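PDB 5YY3: cyclopenase asqI from Emericella nidulans, which uses a zinc ion to convert 4'-methoxycyclopenin into 4'-methoxyviridicatin, a ring contraction that releases methyl isocyanate in aspoquinolone biosynthesis. Local coordinates for residues T446-P451 with A460-E465. Residues are numbered along the deposited sequence; the frame is centred on the assembly and turned at random.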
loop_
_atom_site.group_PDB
_atom_site.type_symbol
_atom_site.label_atom_id
_atom_site.label_comp_id
_atom_site.label_asym_id
_atom_site.label_seq_id
_atom_site.Cartn_x
_atom_site.Cartn_y
_atom_site.Cartn_z
ATOM N N THR A 446 2.250 -21.589 -11.288
ATOM C CA THR A 446 2.921 -21.732 -10.011
ATOM C C THR A 446 1.882 -21.661 -8.904
ATOM O O THR A 446 0.748 -21.225 -9.132
ATOM C CB THR A 446 3.948 -20.637 -9.800
ATOM O OG1 THR A 446 3.269 -19.379 -9.708
ATOM C CG2 THR A 446 4.942 -20.607 -10.967
ATOM N N PHE A 447 2.260 -22.078 -7.707
ATOM C CA PHE A 447 1.372 -21.960 -6.564
ATOM C C PHE A 447 2.163 -21.591 -5.313
ATOM O O PHE A 447 3.360 -21.877 -5.197
ATOM C CB PHE A 447 0.577 -23.254 -6.344
ATOM C CG PHE A 447 1.419 -24.508 -6.326
ATOM C CD1 PHE A 447 2.044 -24.929 -5.158
ATOM C CD2 PHE A 447 1.553 -25.287 -7.467
ATOM C CE1 PHE A 447 2.813 -26.098 -5.137
ATOM C CE2 PHE A 447 2.311 -26.454 -7.449
ATOM C CZ PHE A 447 2.948 -26.854 -6.281
ATOM N N LEU A 448 1.480 -20.926 -4.393
ATOM C CA LEU A 448 2.050 -20.593 -3.103
ATOM C C LEU A 448 1.267 -21.365 -2.063
ATOM O O LEU A 448 0.102 -21.097 -1.854
ATOM C CB LEU A 448 1.993 -19.079 -2.847
ATOM C CG LEU A 448 2.916 -18.339 -3.823
ATOM C CD1 LEU A 448 2.383 -16.994 -4.261
ATOM C CD2 LEU A 448 4.326 -18.190 -3.247
ATOM N N GLY A 449 1.901 -22.361 -1.455
ATOM C CA GLY A 449 1.298 -23.089 -0.359
ATOM C C GLY A 449 1.890 -22.626 0.958
ATOM O O GLY A 449 2.706 -21.704 0.996
ATOM N N PRO A 450 1.486 -23.270 2.054
ATOM C CA PRO A 450 1.988 -22.969 3.394
ATOM C C PRO A 450 3.491 -23.223 3.537
ATOM O O PRO A 450 4.029 -24.179 2.973
ATOM C CB PRO A 450 1.190 -23.926 4.290
ATOM C CG PRO A 450 0.004 -24.336 3.466
ATOM C CD PRO A 450 0.491 -24.351 2.063
ATOM N N PRO A 451 4.178 -22.357 4.278
ATOM C CA PRO A 451 5.587 -22.653 4.557
ATOM C C PRO A 451 5.656 -23.732 5.614
ATOM O O PRO A 451 4.722 -23.877 6.415
ATOM C CB PRO A 451 6.138 -21.326 5.091
ATOM C CG PRO A 451 4.921 -20.670 5.736
ATOM C CD PRO A 451 3.729 -21.088 4.877
ATOM N N ALA A 460 5.382 -18.416 2.682
ATOM C CA ALA A 460 4.865 -19.384 1.709
ATOM C C ALA A 460 5.923 -20.430 1.348
ATOM O O ALA A 460 7.099 -20.281 1.681
ATOM C CB ALA A 460 4.383 -18.677 0.440
ATOM N N LYS A 461 5.474 -21.498 0.697
ATOM C CA LYS A 461 6.350 -22.453 0.033
ATOM C C LYS A 461 5.982 -22.462 -1.443
ATOM O O LYS A 461 4.901 -22.931 -1.795
ATOM C CB LYS A 461 6.205 -23.863 0.616
ATOM C CG LYS A 461 7.062 -24.923 -0.090
ATOM C CD LYS A 461 8.552 -24.663 0.150
ATOM C CE LYS A 461 9.435 -25.719 -0.491
ATOM N NZ LYS A 461 10.838 -25.664 0.027
ATOM N N LEU A 462 6.852 -21.931 -2.294
ATOM C CA LEU A 462 6.559 -21.853 -3.722
ATOM C C LEU A 462 6.624 -23.250 -4.339
ATOM O O LEU A 462 7.332 -24.135 -3.852
ATOM C CB LEU A 462 7.527 -20.910 -4.428
ATOM C CG LEU A 462 7.305 -20.734 -5.941
ATOM C CD1 LEU A 462 5.934 -20.133 -6.221
ATOM C CD2 LEU A 462 8.396 -19.887 -6.589
ATOM N N GLY A 463 5.865 -23.448 -5.403
ATOM C CA GLY A 463 5.907 -24.672 -6.173
ATOM C C GLY A 463 5.303 -24.374 -7.528
ATOM O O GLY A 463 4.774 -23.279 -7.761
ATOM N N HIS A 464 5.378 -25.332 -8.440
ATOM C CA HIS A 464 4.730 -25.129 -9.723
ATOM C C HIS A 464 4.130 -26.430 -10.234
ATOM O O HIS A 464 4.618 -27.518 -9.909
ATOM C CB HIS A 464 5.726 -24.566 -10.736
ATOM C CG HIS A 464 6.826 -25.520 -11.077
ATOM N ND1 HIS A 464 6.680 -26.513 -12.019
ATOM C CD2 HIS A 464 8.083 -25.648 -10.586
ATOM C CE1 HIS A 464 7.803 -27.206 -12.103
ATOM N NE2 HIS A 464 8.672 -26.698 -11.247
ATOM N N GLU A 465 3.069 -26.317 -11.029
ATOM C CA GLU A 465 2.523 -27.486 -11.702
ATOM C C GLU A 465 3.587 -28.010 -12.646
ATOM O O GLU A 465 4.392 -27.228 -13.157
ATOM C CB GLU A 465 1.234 -27.159 -12.472
ATOM C CG GLU A 465 0.086 -26.657 -11.615
ATOM C CD GLU A 465 -0.279 -27.608 -10.491
ATOM O OE1 GLU A 465 0.005 -28.826 -10.612
ATOM O OE2 GLU A 465 -0.848 -27.125 -9.479
#
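F447 N donates to G463 O at 2.8 Å, a nearly straight bond, and F447 O takes the N-H of G463 in return, closing one hydrogen-bonded antiparallel pair. Two residues further along one strand and two back along the other, G449 and K461 form the next such pair, with K461 N 2.8 Å from G449 O. L448 with L462 is the non-hydrogen-bonded pair between them, and T446 with H464 the one beyond F447.

The F447 ring does most of the side-chain work. Its CG sits between the backbone N and the carbonyl carbon (chi1 50°), and the ring lies across the neighbouring strand, with G463 C 3.5 Å above the ring plane, over its centre. The CA of G463 makes a CH-pi contact with the same face, 3.9 Å from the ring centroid. On the CD2/CE2 side of the ring, CE2 comes 3.3 Å from H464 C. The E465 carboxylate approaches obliquely, OE2 3.6 Å from F447 CD2, its plane turned 46° from the ring; K648 makes a cation-pi contact with F447 and a long, weak ion pair with E465 OE2.

On the face that carries T446, L448, L462 and H464, the two leucines and A460 form an apolar patch: L448 CD2 touches A460 CB at 3.7 Å and also meets L462 CD1, while Y175 of helix 174-177 packs against all three residues. K461 points to the face that carries F447: its CB lies against P450 O, the chain bends at chi2, and NZ ends in salt bridges with E457, D179 and D181.

Past the paired strands, P450 and P451 pack on G159 and E160 of a second subunit. This is the loop end of a beta hairpin, strands 443-449 and 461-475, in the Ig-like domain of a hemocyanin-type fold, away from the zinc site.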